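Local coordinates for 373aa long hypothetical citrate synthase (Sulfolobus tokodaii, PDB 1VGP), which is of unconfirmed function but probably belongs to the citrate synthase family of largely helical proteins, and assembles here as two chains, at residues T284-Q287 against I288-V292; I343-Y346 against I347-N350; A357-K360 against G361-G364. One frame throughout, in Å; residues are numbered along the deposited sequence.

Contact 1 (T284-Q287 against I288-V292); sequences TLYQ and IAEKV
Tyr286 and Glu290 lie one helical turn apart and meet because the tyrosine's CG stands anti to its own backbone N (chi1 -179°), which carries the ring along the helix until its hydroxyl reaches the level of Glu290, while the glutamate runs on extended beyond CG. Tyr286 OH then donates a hydrogen bond of 2.8 Å to Glu290 OE1. The hydroxyl comes in from above the carboxylate, about 40° out of its plane; the ring and carboxylate planes are turned 69° apart, and the acid crosses the phenol end at a slant. CD of Glu290 lies 3.5 Å from Tyr286 CE1. The pairing suits both residues: tyrosine is long enough to span a turn with an apolar ring and still offer a donor, and the acid accepts it.

The backbone between them keeps the i to i+4 hydrogen bonding of an alpha helix, from Ile288 N to Thr284 O at 2.9 Å and from Glu290 N to Tyr286 O at 3.0 Å. Ile288 folds its CG1 branch back over this backbone, placing CD1 3.7 Å from Thr284 O.

The stretch belongs to helix 281-300. Tyr286 rests on Lys268, Lys272 and Ala275 of helix 262-278, and Lys272 also touches Glu290. Leu285 and the small Ala289 pack on Phe226 of helix 221-228, while Tyr286 and Ala289 both reach Ile315 of helix 309-319.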
ATOM      1  N   THR A 284      28.369  -2.156 -28.019  1.00 40.84           N
ATOM      2  CA  THR A 284      29.092  -0.908 -27.835  1.00 41.51           C
ATOM      3  C   THR A 284      28.681  -0.245 -26.523  1.00 39.52           C
ATOM      4  O   THR A 284      29.512   0.333 -25.833  1.00 40.12           O
ATOM      5  CB  THR A 284      28.874   0.062 -29.027  1.00 42.36           C
ATOM      6  OG1 THR A 284      27.477   0.148 -29.332  1.00 46.97           O
ATOM      7  CG2 THR A 284      29.620  -0.442 -30.268  1.00 42.32           C
ATOM      8  N   LEU A 285      27.410  -0.356 -26.159  1.00 38.12           N
ATOM      9  CA  LEU A 285      26.979   0.069 -24.831  1.00 39.43           C
ATOM     10  C   LEU A 285      27.811  -0.588 -23.738  1.00 40.81           C
ATOM     11  O   LEU A 285      28.234   0.064 -22.779  1.00 42.34           O
ATOM     12  CB  LEU A 285      25.525  -0.297 -24.589  1.00 38.15           C
ATOM     13  CG  LEU A 285      24.422   0.472 -25.324  1.00 39.79           C
ATOM     14  CD1 LEU A 285      23.083  -0.150 -24.933  1.00 38.55           C
ATOM     15  CD2 LEU A 285      24.456   1.949 -24.968  1.00 38.52           C
ATOM     16  N   TYR A 286      28.028  -1.893 -23.872  1.00 39.97           N
ATOM     17  CA  TYR A 286      28.770  -2.608 -22.854  1.00 39.17           C
ATOM     18  C   TYR A 286      30.201  -2.081 -22.799  1.00 40.28           C
ATOM     19  O   TYR A 286      30.777  -1.923 -21.715  1.00 39.84           O
ATOM     20  CB  TYR A 286      28.776  -4.110 -23.126  1.00 38.21           C
ATOM     21  CG  TYR A 286      29.524  -4.855 -22.051  1.00 37.04           C
ATOM     22  CD1 TYR A 286      30.806  -5.340 -22.280  1.00 34.76           C
ATOM     23  CD2 TYR A 286      28.999  -4.957 -20.760  1.00 36.35           C
ATOM     24  CE1 TYR A 286      31.562  -5.896 -21.248  1.00 35.79           C
ATOM     25  CE2 TYR A 286      29.745  -5.512 -19.720  1.00 36.31           C
ATOM     26  CZ  TYR A 286      31.030  -5.973 -19.975  1.00 35.90           C
ATOM     27  OH  TYR A 286      31.800  -6.473 -18.954  1.00 37.44           O
ATOM     28  N   GLN A 287      30.769  -1.796 -23.967  1.00 40.58           N
ATOM     29  CA  GLN A 287      32.107  -1.223 -24.027  1.00 41.08           C
ATOM     30  C   GLN A 287      32.162   0.131 -23.332  1.00 40.46           C
ATOM     31  O   GLN A 287      33.121   0.419 -22.619  1.00 41.31           O
ATOM     32  CB  GLN A 287      32.563  -1.074 -25.477  1.00 41.23           C
ATOM     33  CG  GLN A 287      32.485  -2.354 -26.288  1.00 42.77           C
ATOM     34  CD  GLN A 287      33.297  -2.282 -27.572  1.00 43.10           C
ATOM     35  OE1 GLN A 287      34.467  -2.646 -27.595  1.00 39.53           O
ATOM     36  NE2 GLN A 287      32.672  -1.810 -28.648  1.00 43.97           N
ATOM     37  N   ILE A 288      31.134   0.956 -23.548  1.00 40.69           N
ATOM     38  CA  ILE A 288      30.954   2.210 -22.805  1.00 39.83           C
ATOM     39  C   ILE A 288      31.054   1.932 -21.315  1.00 38.42           C
ATOM     40  O   ILE A 288      31.793   2.595 -20.584  1.00 35.81           O
ATOM     41  CB  ILE A 288      29.547   2.842 -23.034  1.00 42.43           C
ATOM     42  CG1 ILE A 288      29.247   3.005 -24.532  1.00 41.87           C
ATOM     43  CG2 ILE A 288      29.460   4.181 -22.316  1.00 42.90           C
ATOM     44  CD1 ILE A 288      30.156   3.939 -25.235  1.00 42.30           C
ATOM     45  N   ALA A 289      30.284   0.941 -20.878  1.00 38.83           N
ATOM     46  CA  ALA A 289      30.092   0.640 -19.463  1.00 39.59           C
ATOM     47  C   ALA A 289      31.396   0.220 -18.775  1.00 40.04           C
ATOM     48  O   ALA A 289      31.670   0.615 -17.639  1.00 39.64           O
ATOM     49  CB  ALA A 289      29.039  -0.458 -19.323  1.00 38.66           C
ATOM     50  N   GLU A 290      32.205  -0.578 -19.459  1.00 40.30           N
ATOM     51  CA  GLU A 290      33.488  -0.963 -18.896  1.00 42.18           C
ATOM     52  C   GLU A 290      34.379   0.255 -18.723  1.00 40.14           C
ATOM     53  O   GLU A 290      34.976   0.454 -17.666  1.00 41.51           O
ATOM     54  CB  GLU A 290      34.176  -1.998 -19.787  1.00 44.81           C
ATOM     55  CG  GLU A 290      34.188  -3.378 -19.161  1.00 51.80           C
ATOM     56  CD  GLU A 290      34.568  -4.462 -20.142  1.00 55.79           C
ATOM     57  OE1 GLU A 290      34.314  -5.655 -19.836  1.00 57.92           O
ATOM     58  OE2 GLU A 290      35.122  -4.122 -21.214  1.00 57.01           O
ATOM     59  N   LYS A 291      34.449   1.076 -19.762  1.00 38.70           N
ATOM     60  CA  LYS A 291      35.174   2.334 -19.694  1.00 37.09           C
ATOM     61  C   LYS A 291      34.721   3.204 -18.521  1.00 34.25           C
ATOM     62  O   LYS A 291      35.548   3.778 -17.804  1.00 31.28           O
ATOM     63  CB  LYS A 291      34.995   3.096 -21.004  1.00 40.52           C
ATOM     64  CG  LYS A 291      36.103   2.856 -21.996  1.00 44.25           C
ATOM     65  CD  LYS A 291      37.237   3.834 -21.778  1.00 50.20           C
ATOM     66  CE  LYS A 291      38.538   3.256 -22.298  1.00 54.84           C
ATOM     67  NZ  LYS A 291      38.704   1.830 -21.860  1.00 56.65           N
ATOM     68  N   VAL A 292      33.410   3.304 -18.331  1.00 31.49           N
ATOM     69  CA  VAL A 292      32.860   4.053 -17.205  1.00 32.54           C
ATOM     70  C   VAL A 292      33.210   3.379 -15.878  1.00 33.42           C
ATOM     71  O   VAL A 292      33.567   4.060 -14.918  1.00 33.35           O
ATOM     72  CB  VAL A 292      31.324   4.176 -17.320  1.00 32.45           C
ATOM     73  CG1 VAL A 292      30.770   4.930 -16.129  1.00 31.02           C
ATOM     74  CG2 VAL A 292      30.964   4.887 -18.602  1.00 34.58           C
TER

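Contact 2 (I343-Y346 against I347-N350); sequences IMEY and IKDN
The ring of Tyr346 turns an edge to Asn350, whose OD1 lies near the ring plane, 3.3 Å from CE2 and 3.5 Å from CD2 of the tyrosine. There the oxygen meets the slightly positive C-H edge and not the electron-rich face; the amide plane stands at 75° to the ring. Lys5 of the second subunit makes a cation-pi contact with this ring, whose OH is hydrogen-bonded to Lys351 O, and the amide nitrogen of Asn350 is held by Ser194 O. These outside partners probably help to hold ring and amide in place.

The contact lies at the C-terminal turn of helix 327-346. Ile347, the first residue to leave helical backbone angles, still gives its N-H to Ile343 O at 3.0 Å, whereas Lys348 N has drawn off to 3.7 Å from Met344 O. The beta-branched Ile347 lies against the last turn, with CD1 4.4 Å from Ile343 CG2 and its own CG2 4.3 Å from Tyr346 CD2.

Lys348 bends at chi3 (-92°) and chi4, doubling back so that NZ makes a weak hydrogen bond of 3.3 Å to Glu345 O. A lysine suits this end of a helix, where its positive charge probably complements the partial negative charge of the last carbonyls. OE1 of Glu345 forms a salt bridge with Lys13, while OE2 is hydrogen-bonded to Glu16 N and stays 5.5 Å from Lys348 NZ.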
ATOM      1  N   ILE A 343       6.697 -11.076   5.240  1.00 31.36           N
ATOM      2  CA  ILE A 343       5.349 -11.107   5.793  1.00 30.61           C
ATOM      3  C   ILE A 343       5.127 -12.412   6.564  1.00 33.50           C
ATOM      4  O   ILE A 343       4.628 -12.403   7.697  1.00 33.06           O
ATOM      5  CB  ILE A 343       4.304 -10.975   4.660  1.00 29.98           C
ATOM      6  CG1 ILE A 343       4.363  -9.565   4.071  1.00 30.33           C
ATOM      7  CG2 ILE A 343       2.914 -11.301   5.176  1.00 26.02           C
ATOM      8  CD1 ILE A 343       3.562  -9.381   2.793  1.00 26.14           C
ATOM      9  N   MET A 344       5.510 -13.528   5.946  1.00 33.61           N
ATOM     10  CA  MET A 344       5.441 -14.824   6.611  1.00 33.92           C
ATOM     11  C   MET A 344       6.206 -14.769   7.929  1.00 35.44           C
ATOM     12  O   MET A 344       5.707 -15.198   8.968  1.00 38.36           O
ATOM     13  CB  MET A 344       6.023 -15.913   5.713  1.00 32.89           C
ATOM     14  CG  MET A 344       4.990 -16.663   4.887  1.00 37.01           C
ATOM     15  SD  MET A 344       5.708 -17.580   3.491  1.00 40.74           S
ATOM     16  CE  MET A 344       6.287 -19.044   4.285  1.00 37.24           C
ATOM     17  N   GLU A 345       7.417 -14.229   7.879  1.00 34.65           N
ATOM     18  CA  GLU A 345       8.278 -14.162   9.048  1.00 34.27           C
ATOM     19  C   GLU A 345       7.736 -13.189  10.097  1.00 35.50           C
ATOM     20  O   GLU A 345       7.793 -13.466  11.290  1.00 36.92           O
ATOM     21  CB  GLU A 345       9.682 -13.726   8.631  1.00 32.99           C
ATOM     22  CG  GLU A 345      10.668 -13.654   9.773  1.00 29.09           C
ATOM     23  CD  GLU A 345      12.042 -13.219   9.323  1.00 30.70           C
ATOM     24  OE1 GLU A 345      12.179 -12.050   8.888  1.00 28.72           O
ATOM     25  OE2 GLU A 345      12.988 -14.044   9.399  1.00 30.23           O
ATOM     26  N   TYR A 346       7.215 -12.054   9.647  1.00 34.73           N
ATOM     27  CA  TYR A 346       6.774 -11.011  10.559  1.00 34.40           C
ATOM     28  C   TYR A 346       5.537 -11.435  11.343  1.00 36.21           C
ATOM     29  O   TYR A 346       5.386 -11.082  12.516  1.00 32.22           O
ATOM     30  CB  TYR A 346       6.470  -9.721   9.790  1.00 32.83           C
ATOM     31  CG  TYR A 346       6.164  -8.555  10.687  1.00 34.64           C
ATOM     32  CD1 TYR A 346       7.190  -7.754  11.182  1.00 35.74           C
ATOM     33  CD2 TYR A 346       4.849  -8.275  11.083  1.00 35.64           C
ATOM     34  CE1 TYR A 346       6.920  -6.701  12.054  1.00 37.41           C
ATOM     35  CE2 TYR A 346       4.567  -7.228  11.955  1.00 36.58           C
ATOM     36  CZ  TYR A 346       5.609  -6.444  12.442  1.00 38.28           C
ATOM     37  OH  TYR A 346       5.354  -5.411  13.324  1.00 37.79           O
ATOM     38  N   ILE A 347       4.642 -12.187  10.709  1.00 39.92           N
ATOM     39  CA  ILE A 347       3.358 -12.480  11.349  1.00 41.42           C
ATOM     40  C   ILE A 347       3.335 -13.759  12.193  1.00 43.65           C
ATOM     41  O   ILE A 347       2.274 -14.154  12.665  1.00 44.86           O
ATOM     42  CB  ILE A 347       2.193 -12.559  10.313  1.00 40.30           C
ATOM     43  CG1 ILE A 347       2.433 -13.694   9.315  1.00 39.12           C
ATOM     44  CG2 ILE A 347       2.047 -11.236   9.596  1.00 34.60           C
ATOM     45  CD1 ILE A 347       1.285 -13.896   8.359  1.00 41.04           C
ATOM     46  N   LYS A 348       4.479 -14.400  12.404  1.00 46.02           N
ATOM     47  CA  LYS A 348       4.502 -15.463  13.371  1.00 47.44           C
ATOM     48  C   LYS A 348       4.242 -14.854  14.748  1.00 49.43           C
ATOM     49  O   LYS A 348       3.423 -15.357  15.507  1.00 53.04           O
ATOM     50  CB  LYS A 348       5.842 -16.231  13.325  1.00 49.21           C
ATOM     51  CG  LYS A 348       5.870 -17.262  12.183  1.00 51.57           C
ATOM     52  CD  LYS A 348       7.007 -18.278  12.281  1.00 56.16           C
ATOM     53  CE  LYS A 348       8.243 -17.813  11.515  1.00 59.22           C
ATOM     54  NZ  LYS A 348       8.789 -16.517  12.045  1.00 57.42           N
ATOM     55  N   ASP A 349       4.899 -13.734  15.036  1.00 49.48           N
ATOM     56  CA  ASP A 349       4.592 -12.921  16.223  1.00 48.56           C
ATOM     57  C   ASP A 349       4.052 -11.583  15.788  1.00 46.99           C
ATOM     58  O   ASP A 349       4.751 -10.586  15.936  1.00 49.31           O
ATOM     59  CB  ASP A 349       5.864 -12.634  17.011  1.00 53.11           C
ATOM     60  CG  ASP A 349       5.906 -13.339  18.321  1.00 58.15           C
ATOM     61  OD1 ASP A 349       6.181 -14.558  18.290  1.00 60.44           O
ATOM     62  OD2 ASP A 349       5.675 -12.685  19.357  1.00 61.68           O
ATOM     63  N   ASN A 350       2.846 -11.516  15.243  1.00 42.84           N
ATOM     64  CA  ASN A 350       2.472 -10.238  14.660  1.00 39.10           C
ATOM     65  C   ASN A 350       2.403  -9.131  15.707  1.00 37.70           C
ATOM     66  O   ASN A 350       2.001  -9.351  16.846  1.00 34.72           O
ATOM     67  CB  ASN A 350       1.139 -10.312  13.921  1.00 38.00           C
ATOM     68  CG  ASN A 350       0.851  -9.049  13.151  1.00 36.32           C
ATOM     69  OD1 ASN A 350       1.632  -8.652  12.287  1.00 38.60           O
ATOM     70  ND2 ASN A 350      -0.256  -8.398  13.466  1.00 36.48           N
TER

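Contact 3 (A357-K360 against G361-G364); sequences AYYK and GEIG
Tyr359 lays its ring over the backbone of Gly361 and reaches across it to Glu362. A chi1 of -171° turns the ring away from its own N, and it lies along the chain ahead instead of standing off it. Gly361 N lies 3.5 Å from CE1 of Tyr359, over one face and offset toward the rim. Glycine fits here because, lacking a side chain, it lets the main chain pass close to the ring. Glu362 O lies at the ring's edge, in its plane, and accepts a hydrogen bond of 2.7 Å from Tyr359 OH, which comes in tilted 28° from the carbonyl plane. Ile363 approaches obliquely, its CG2 3.7 Å from Tyr359 CE1, and adds an apolar touch beside the polar one.

This is the C-terminal arm of the subunit. Ala357 to Tyr359 pair in parallel with a strand of the second subunit, continuing a sheet across the interface. Tyr19 of that subunit meets the Tyr359 ring and also packs on Ile363.

Tyrosine serves two chemistries at once: its ring lies over the peptide of Gly361 and meets Ile363 and Tyr19 of the second subunit, while its hydroxyl satisfies a main-chain carbonyl in a segment without regular secondary structure, which probably helps to define the path of the chain as it leaves the strand.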
ATOM      1  N   ALA A 357       2.607  10.175  16.310  1.00 37.66           N
ATOM      2  CA  ALA A 357       2.987  11.467  15.747  1.00 36.13           C
ATOM      3  C   ALA A 357       2.983  12.530  16.851  1.00 37.07           C
ATOM      4  O   ALA A 357       2.167  12.476  17.779  1.00 36.96           O
ATOM      5  CB  ALA A 357       2.015  11.841  14.651  1.00 33.62           C
ATOM      6  N   TYR A 358       3.901  13.484  16.761  1.00 37.64           N
ATOM      7  CA  TYR A 358       4.010  14.495  17.797  1.00 39.47           C
ATOM      8  C   TYR A 358       3.322  15.775  17.361  1.00 39.54           C
ATOM      9  O   TYR A 358       3.733  16.413  16.393  1.00 39.81           O
ATOM     10  CB  TYR A 358       5.477  14.789  18.124  1.00 44.71           C
ATOM     11  CG  TYR A 358       5.632  15.798  19.242  1.00 50.31           C
ATOM     12  CD1 TYR A 358       5.517  15.408  20.578  1.00 50.96           C
ATOM     13  CD2 TYR A 358       5.833  17.157  18.963  1.00 51.73           C
ATOM     14  CE1 TYR A 358       5.588  16.338  21.608  1.00 51.84           C
ATOM     15  CE2 TYR A 358       5.903  18.101  19.988  1.00 53.25           C
ATOM     16  CZ  TYR A 358       5.780  17.684  21.308  1.00 54.22           C
ATOM     17  OH  TYR A 358       5.830  18.608  22.332  1.00 57.20           O
ATOM     18  N   TYR A 359       2.273  16.147  18.086  1.00 38.25           N
ATOM     19  CA  TYR A 359       1.504  17.337  17.762  1.00 38.02           C
ATOM     20  C   TYR A 359       2.219  18.585  18.247  1.00 40.88           C
ATOM     21  O   TYR A 359       2.461  18.753  19.441  1.00 40.71           O
ATOM     22  CB  TYR A 359       0.121  17.255  18.399  1.00 35.84           C
ATOM     23  CG  TYR A 359      -0.815  18.342  17.943  1.00 36.37           C
ATOM     24  CD1 TYR A 359      -1.154  19.387  18.790  1.00 37.32           C
ATOM     25  CD2 TYR A 359      -1.331  18.351  16.650  1.00 35.39           C
ATOM     26  CE1 TYR A 359      -1.975  20.425  18.366  1.00 38.01           C
ATOM     27  CE2 TYR A 359      -2.159  19.385  16.211  1.00 36.54           C
ATOM     28  CZ  TYR A 359      -2.474  20.422  17.078  1.00 38.42           C
ATOM     29  OH  TYR A 359      -3.270  21.468  16.667  1.00 38.88           O
ATOM     30  N   LYS A 360       2.566  19.466  17.318  1.00 44.57           N
ATOM     31  CA  LYS A 360       3.251  20.695  17.692  1.00 47.42           C
ATOM     32  C   LYS A 360       2.447  21.899  17.247  1.00 48.74           C
ATOM     33  O   LYS A 360       2.997  22.898  16.792  1.00 51.15           O
ATOM     34  CB  LYS A 360       4.670  20.723  17.084  1.00 48.99           C
ATOM     35  CG  LYS A 360       4.743  20.569  15.575  1.00 52.48           C
ATOM     36  CD  LYS A 360       5.239  21.852  14.933  1.00 55.88           C
ATOM     37  CE  LYS A 360       5.237  21.767  13.418  1.00 57.18           C
ATOM     38  NZ  LYS A 360       6.624  21.832  12.894  1.00 61.18           N
ATOM     39  N   GLY A 361       1.132  21.802  17.400  1.00 49.08           N
ATOM     40  CA  GLY A 361       0.260  22.903  17.029  1.00 50.46           C
ATOM     41  C   GLY A 361      -0.365  23.609  18.219  1.00 51.03           C
ATOM     42  O   GLY A 361       0.175  23.580  19.327  1.00 51.87           O
ATOM     43  N   GLU A 362      -1.505  24.249  17.984  1.00 50.83           N
ATOM     44  CA  GLU A 362      -2.262  24.902  19.044  1.00 52.52           C
ATOM     45  C   GLU A 362      -3.602  24.201  19.237  1.00 50.46           C
ATOM     46  O   GLU A 362      -4.071  23.483  18.353  1.00 50.12           O
ATOM     47  CB  GLU A 362      -2.504  26.370  18.676  1.00 58.31           C
ATOM     48  CG  GLU A 362      -3.391  26.565  17.441  1.00 69.85           C
ATOM     49  CD  GLU A 362      -2.697  26.185  16.131  1.00 75.51           C
ATOM     50  OE1 GLU A 362      -2.745  24.993  15.738  1.00 77.62           O
ATOM     51  OE2 GLU A 362      -2.105  27.086  15.489  1.00 78.70           O
ATOM     52  N   ILE A 363      -4.216  24.399  20.396  1.00 47.39           N
ATOM     53  CA  ILE A 363      -5.561  23.893  20.606  1.00 44.36           C
ATOM     54  C   ILE A 363      -6.421  24.941  21.310  1.00 43.59           C
ATOM     55  O   ILE A 363      -5.904  25.938  21.796  1.00 44.19           O
ATOM     56  CB  ILE A 363      -5.534  22.561  21.414  1.00 43.93           C
ATOM     57  CG1 ILE A 363      -4.875  22.757  22.776  1.00 43.35           C
ATOM     58  CG2 ILE A 363      -4.753  21.506  20.632  1.00 41.58           C
ATOM     59  CD1 ILE A 363      -4.991  21.539  23.673  1.00 44.46           C
ATOM     60  N   GLY A 364      -7.733  24.731  21.322  1.00 42.95           N
ATOM     61  CA  GLY A 364      -8.622  25.663  21.983  1.00 43.39           C
ATOM     62  C   GLY A 364      -8.897  26.929  21.192  1.00 44.55           C
ATOM     63  O   GLY A 364      -9.330  27.939  21.754  1.00 45.99           O
TER

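Overall arrangement
The three contacts follow one another along the chain and none touches another. Contacts 1 and 2 lie on opposite sides of the chain's centre, their own centres 44 Å apart, the first within a helix among helices of the same chain, the second at a helix end. From there the chain runs on to strand 356-359 and contact 3, whose nearest atoms are about 16 Å from those of contact 2. Contact 3 lies farthest out, 39 Å from the chain's centre and 55 Å, centre to centre, from contact 1. Contacts 2 and 3 both touch the second subunit, whereas contact 1 meets no other chain of the assembly.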